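Local atomic coordinates of ylmH (Streptococcus pneumoniae, PDB entry 2FPH), a protein that probably takes part in cell division and probably binds RNA through an RRM-like domain. Residues A[28-33]-A[74-79]; A[52-57]-A[70-75]. All coordinates share one frame; numbering follows the deposited sequence.

Interaction 1 of 2, residues A[28-33]-A[74-79]; sequences YAPFLT and DYFQPE
Tyr28, Pro30, Tyr75 and Phe76 bring the turn between helix 11-27 and edge strand 31-32 against the loop that leaves strand 69-72, at the surface of the small three-stranded antiparallel sheet of the N-terminal region. Strand 31-32 is itself paired with strand 69-72, through backbone bonds such as that between Phe31 and Leu71, and Tyr75 and Phe76 lie against the turn leading into strand 31-32.

The polar part of the contact is a single hydrogen bond. Tyr28 is the first residue past the helix to abandon helical backbone angles, and its carbonyl oxygen takes the phenol hydroxyl of Tyr75, with 2.9 Å between Tyr75 OH and Tyr28 O. The donor sits 23° from the carbonyl plane, and the acceptor lies at the edge of the Tyr75 ring, near the ring plane.

Two kinds of aromatic packing accompany this bond. The rings of Tyr28 and Tyr75 meet obliquely, their planes 36° apart and their centroids 5.2 Å from each other. Tyr75 CE1 lies over one face of the Tyr28 ring, 3.6 Å from Tyr28 CE2, and Tyr75 CD1 comes close to the CZ and OH end of Tyr28. CG of Tyr28 is anti to the backbone N (chi1 -176°), and the far part of its ring leans closer to the loop than its CB direction suggests. Farther along, Tyr75 OH also touches Ala29 CA and Pro30 CD.

The second packing element is a CH-pi contact between Pro30 and Phe76. The two side chains cross at about a right angle, and Gln77 CB covers the other face of the Phe76 ring, offset toward its rim. Pro30 CG stands over the centre of that ring, 3.5 Å from the centroid of Phe76.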
loop_
_atom_site.group_PDB
_atom_site.type_symbol
_atom_site.label_atom_id
_atom_site.label_comp_id
_atom_site.label_asym_id
_atom_site.label_seq_id
_atom_site.Cartn_x
_atom_site.Cartn_y
_atom_site.Cartn_z
ATOM N N TYR A 28 12.515 15.180 12.120
ATOM C CA TYR A 28 13.204 14.079 12.875
ATOM C C TYR A 28 12.090 13.162 13.427
ATOM O O TYR A 28 11.986 12.779 14.669
ATOM C CB TYR A 28 14.214 14.683 13.894
ATOM C CG TYR A 28 15.059 13.745 14.659
ATOM C CD1 TYR A 28 16.217 13.242 14.191
ATOM C CD2 TYR A 28 14.741 13.494 15.997
ATOM C CE1 TYR A 28 17.003 12.384 14.989
ATOM C CE2 TYR A 28 15.487 12.690 16.760
ATOM C CZ TYR A 28 16.621 12.129 16.271
ATOM O OH TYR A 28 17.329 11.319 17.106
ATOM N N ALA A 29 11.209 12.778 12.497
ATOM C CA ALA A 29 10.139 11.841 12.824
ATOM C C ALA A 29 9.875 10.902 11.655
ATOM O O ALA A 29 10.268 11.179 10.553
ATOM C CB ALA A 29 8.893 12.546 13.151
ATOM N N PRO A 30 9.242 9.768 11.897
ATOM C CA PRO A 30 9.039 8.838 10.773
ATOM C C PRO A 30 8.053 9.440 9.785
ATOM O O PRO A 30 7.107 10.167 10.198
ATOM C CB PRO A 30 8.466 7.566 11.432
ATOM C CG PRO A 30 8.802 7.752 12.877
ATOM C CD PRO A 30 8.701 9.239 13.152
ATOM N N PHE A 31 8.250 9.079 8.509
ATOM C CA PHE A 31 7.321 9.390 7.441
ATOM C C PHE A 31 6.881 8.069 6.810
ATOM O O PHE A 31 7.712 7.222 6.540
ATOM C CB PHE A 31 7.981 10.231 6.340
ATOM C CG PHE A 31 7.010 10.573 5.235
ATOM C CD1 PHE A 31 5.973 11.478 5.487
ATOM C CD2 PHE A 31 7.011 9.910 4.022
ATOM C CE1 PHE A 31 5.025 11.761 4.540
ATOM C CE2 PHE A 31 6.023 10.185 3.059
ATOM C CZ PHE A 31 5.022 11.121 3.344
ATOM N N LEU A 32 5.572 7.897 6.663
ATOM C CA LEU A 32 4.983 6.720 6.029
ATOM C C LEU A 32 4.475 7.098 4.626
ATOM O O LEU A 32 3.619 8.004 4.460
ATOM C CB LEU A 32 3.834 6.218 6.889
ATOM C CG LEU A 32 2.926 5.110 6.367
ATOM C CD1 LEU A 32 3.788 3.925 6.246
ATOM C CD2 LEU A 32 1.698 4.824 7.331
ATOM N N THR A 33 4.946 6.356 3.626
ATOM C CA THR A 33 4.608 6.568 2.250
ATOM C C THR A 33 3.252 5.998 1.901
ATOM O O THR A 33 2.658 5.157 2.653
ATOM C CB THR A 33 5.627 5.907 1.289
ATOM O OG1 THR A 33 5.472 4.447 1.296
ATOM C CG2 THR A 33 7.002 6.255 1.649
ATOM N N ASP A 74 16.978 7.076 13.856
ATOM C CA ASP A 74 17.460 5.829 14.482
ATOM C C ASP A 74 16.806 5.452 15.814
ATOM O O ASP A 74 16.680 4.236 16.135
ATOM C CB ASP A 74 18.963 5.872 14.640
ATOM C CG ASP A 74 19.705 5.875 13.301
ATOM O OD1 ASP A 74 19.190 5.353 12.267
ATOM O OD2 ASP A 74 20.829 6.406 13.185
ATOM N N TYR A 75 16.332 6.446 16.543
ATOM C CA TYR A 75 15.603 6.178 17.756
ATOM C C TYR A 75 14.374 5.250 17.508
ATOM O O TYR A 75 13.968 4.512 18.400
ATOM C CB TYR A 75 15.194 7.486 18.428
ATOM C CG TYR A 75 14.067 8.243 17.754
ATOM C CD1 TYR A 75 14.340 9.224 16.798
ATOM C CD2 TYR A 75 12.750 8.020 18.115
ATOM C CE1 TYR A 75 13.310 9.915 16.162
ATOM C CE2 TYR A 75 11.693 8.726 17.498
ATOM C CZ TYR A 75 11.997 9.677 16.527
ATOM O OH TYR A 75 10.979 10.371 15.945
ATOM N N PHE A 76 13.800 5.262 16.308
ATOM C CA PHE A 76 12.514 4.582 16.072
ATOM C C PHE A 76 12.786 3.101 15.655
ATOM O O PHE A 76 13.523 2.889 14.763
ATOM C CB PHE A 76 11.757 5.375 14.986
ATOM C CG PHE A 76 10.303 4.979 14.806
ATOM C CD1 PHE A 76 9.327 5.438 15.682
ATOM C CD2 PHE A 76 9.909 4.224 13.723
ATOM C CE1 PHE A 76 8.003 5.124 15.507
ATOM C CE2 PHE A 76 8.560 3.898 13.529
ATOM C CZ PHE A 76 7.610 4.330 14.442
ATOM N N GLN A 77 12.234 2.018 16.205
ATOM C CA GLN A 77 10.996 1.766 16.861
ATOM C C GLN A 77 10.035 0.844 15.991
ATOM O O GLN A 77 9.118 0.411 16.572
ATOM C CB GLN A 77 10.280 3.018 17.418
ATOM C CG GLN A 77 10.526 3.342 18.881
ATOM C CD GLN A 77 10.021 4.706 19.308
ATOM O OE1 GLN A 77 8.810 4.975 19.279
ATOM N NE2 GLN A 77 10.950 5.583 19.711
ATOM N N PRO A 78 10.214 0.514 14.688
ATOM C CA PRO A 78 9.019 0.218 13.851
ATOM C C PRO A 78 8.316 -1.106 14.194
ATOM O O PRO A 78 9.004 -2.101 14.432
ATOM C CB PRO A 78 9.552 0.166 12.427
ATOM C CG PRO A 78 11.087 0.637 12.586
ATOM C CD PRO A 78 11.439 0.255 13.931
ATOM N N GLU A 79 6.985 -1.088 14.235
ATOM C CA GLU A 79 6.164 -2.269 14.391
ATOM C C GLU A 79 5.204 -2.297 13.203
ATOM O O GLU A 79 5.009 -1.259 12.547
ATOM C CB GLU A 79 5.357 -2.250 15.707
ATOM C CG GLU A 79 6.133 -2.681 16.946
ATOM C CD GLU A 79 5.208 -3.083 18.077
ATOM O OE1 GLU A 79 4.205 -2.368 18.289
ATOM O OE2 GLU A 79 5.465 -4.130 18.741
#

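Interaction 2 of 2, residues A[52-57]-A[70-75]; sequences GLACSS and LLYPDY
Ser56 and Leu70 face each other as a hydrogen-bonded pair. Leu70 N donates to Ser56 O over 2.8 Å in an almost straight bond (177° at the hydrogen), while Ser56 N returns a bond to Leu70 O at 3.0 Å, lying in the carbonyl plane. The next such pair is less even: Tyr72 N reaches Ala54 O at 3.1 Å, but the bond from Ala54 N to Tyr72 O is weak. A water bridges the same two atoms, accepting from Ala54 N and donating to Tyr72 O and also to Asp74 OD1, linking Asp74 to the end of the ladder.

These bonds make strands 54-57 and 69-72 an antiparallel beta hairpin, with Cys55 and Leu71 as the non-hydrogen-bonded pair between the two hydrogen-bonded ones. On the face bearing Ala54, Ser56 and Tyr72, the tyrosine CG lies between the backbone N and the carbonyl carbon (chi1 51°), and the ring lies across the neighbouring strand. Ala54 CB presses on one face of it, 3.3 Å from Tyr72 CE2. Ser56 OG approaches the same ring obliquely, 3.5 Å from Tyr72 CE1; this hydroxyl is buried without a polar partner. On the other face, which helices 11-27 and 38-50 cover, Cys55 SG rests 4.0 Å from Leu71 CD2.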
loop_
_atom_site.group_PDB
_atom_site.type_symbol
_atom_site.label_atom_id
_atom_site.label_comp_id
_atom_site.label_asym_id
_atom_site.label_seq_id
_atom_site.Cartn_x
_atom_site.Cartn_y
_atom_site.Cartn_z
ATOM N N GLY A 52 21.844 8.782 5.166
ATOM C CA GLY A 52 21.439 7.440 5.369
ATOM C C GLY A 52 20.391 7.511 6.507
ATOM O O GLY A 52 20.653 7.701 7.744
ATOM N N LEU A 53 19.160 7.393 6.047
ATOM C CA LEU A 53 17.972 7.295 6.874
ATOM C C LEU A 53 17.621 5.826 6.913
ATOM O O LEU A 53 17.727 5.146 5.881
ATOM C CB LEU A 53 16.796 8.058 6.215
ATOM C CG LEU A 53 16.594 9.565 6.418
ATOM C CD1 LEU A 53 15.262 9.939 5.696
ATOM C CD2 LEU A 53 16.473 9.887 7.852
ATOM N N ALA A 54 17.169 5.342 8.062
ATOM C CA ALA A 54 16.620 3.974 8.134
ATOM C C ALA A 54 15.300 3.868 7.383
ATOM O O ALA A 54 14.559 4.831 7.257
ATOM C CB ALA A 54 16.480 3.527 9.531
ATOM N N CYS A 55 15.053 2.686 6.820
ATOM C CA CYS A 55 13.959 2.446 5.912
ATOM C C CYS A 55 13.434 1.036 6.255
ATOM O O CYS A 55 14.255 0.145 6.397
ATOM C CB CYS A 55 14.509 2.490 4.454
ATOM S SG CYS A 55 13.406 2.359 3.080
ATOM N N SER A 56 12.129 0.870 6.500
ATOM C CA SER A 56 11.504 -0.469 6.568
ATOM C C SER A 56 10.298 -0.499 5.634
ATOM O O SER A 56 9.593 0.467 5.529
ATOM C CB SER A 56 11.095 -0.850 8.004
ATOM O OG SER A 56 10.248 0.105 8.551
ATOM N N SER A 57 10.132 -1.608 4.916
ATOM C CA SER A 57 9.059 -1.821 3.987
ATOM C C SER A 57 8.044 -2.751 4.593
ATOM O O SER A 57 8.446 -3.747 5.247
ATOM C CB SER A 57 9.583 -2.465 2.719
ATOM O OG SER A 57 8.521 -2.937 1.918
ATOM N N LEU A 70 8.323 2.961 5.551
ATOM C CA LEU A 70 8.530 3.915 6.630
ATOM C C LEU A 70 9.961 4.407 6.574
ATOM O O LEU A 70 10.913 3.622 6.512
ATOM C CB LEU A 70 8.228 3.219 7.926
ATOM C CG LEU A 70 6.822 3.079 8.399
ATOM C CD1 LEU A 70 6.783 2.009 9.464
ATOM C CD2 LEU A 70 6.434 4.540 8.893
ATOM N N LEU A 71 10.138 5.731 6.575
ATOM C CA LEU A 71 11.463 6.371 6.620
ATOM C C LEU A 71 11.616 6.964 8.010
ATOM O O LEU A 71 10.682 7.615 8.453
ATOM C CB LEU A 71 11.528 7.453 5.537
ATOM C CG LEU A 71 11.426 6.956 4.074
ATOM C CD1 LEU A 71 11.182 8.019 3.009
ATOM C CD2 LEU A 71 12.658 6.239 3.701
ATOM N N TYR A 72 12.760 6.818 8.723
ATOM C CA TYR A 72 12.782 7.215 10.127
ATOM C C TYR A 72 14.177 7.421 10.697
ATOM O O TYR A 72 15.145 6.909 10.138
ATOM C CB TYR A 72 12.001 6.259 11.005
ATOM C CG TYR A 72 12.402 4.816 10.802
ATOM C CD1 TYR A 72 11.824 4.073 9.801
ATOM C CD2 TYR A 72 13.379 4.207 11.588
ATOM C CE1 TYR A 72 12.205 2.768 9.556
ATOM C CE2 TYR A 72 13.759 2.834 11.341
ATOM C CZ TYR A 72 13.141 2.150 10.345
ATOM O OH TYR A 72 13.502 0.827 10.060
ATOM N N PRO A 73 14.268 8.287 11.710
ATOM C CA PRO A 73 15.514 8.445 12.470
ATOM C C PRO A 73 15.760 7.196 13.317
ATOM O O PRO A 73 14.823 6.448 13.567
ATOM C CB PRO A 73 15.224 9.645 13.362
ATOM C CG PRO A 73 14.088 10.322 12.712
ATOM C CD PRO A 73 13.232 9.190 12.241
ATOM N N ASP A 74 16.978 7.076 13.856
ATOM C CA ASP A 74 17.460 5.829 14.482
ATOM C C ASP A 74 16.806 5.452 15.814
ATOM O O ASP A 74 16.680 4.236 16.135
ATOM C CB ASP A 74 18.963 5.872 14.640
ATOM C CG ASP A 74 19.705 5.875 13.301
ATOM O OD1 ASP A 74 19.190 5.353 12.267
ATOM O OD2 ASP A 74 20.829 6.406 13.185
ATOM N N TYR A 75 16.332 6.446 16.543
ATOM C CA TYR A 75 15.603 6.178 17.756
ATOM C C TYR A 75 14.374 5.250 17.508
ATOM O O TYR A 75 13.968 4.512 18.400
ATOM C CB TYR A 75 15.194 7.486 18.428
ATOM C CG TYR A 75 14.067 8.243 17.754
ATOM C CD1 TYR A 75 14.340 9.224 16.798
ATOM C CD2 TYR A 75 12.750 8.020 18.115
ATOM C CE1 TYR A 75 13.310 9.915 16.162
ATOM C CE2 TYR A 75 11.693 8.726 17.498
ATOM C CZ TYR A 75 11.997 9.677 16.527
ATOM O OH TYR A 75 10.979 10.371 15.945
HETATM O O HOH W 1 17.667 6.771 10.894
HETATM O O HOH W 2 14.771 -1.938 8.528
#

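Both contacts belong to the three-stranded antiparallel sheet of the N-terminal region, with centres about 6 Å apart. Strand 69-72 is its middle strand: interaction 2 pairs it with strand 54-57, while strand 31-32, in interaction 1, lies along its other edge. Along the chain, residues 28-33 come first, then 52-57, and both contacts end on the 70-79 stretch, sharing Asp74 and Tyr75. They also touch directly: Leu32 CB packs on Leu70 CD2, and Pro78 packs on the Tyr72 ring. The start of the loop heading for strand 85-91 of the putative RNA-binding domain thus lies against the N-terminal sheet.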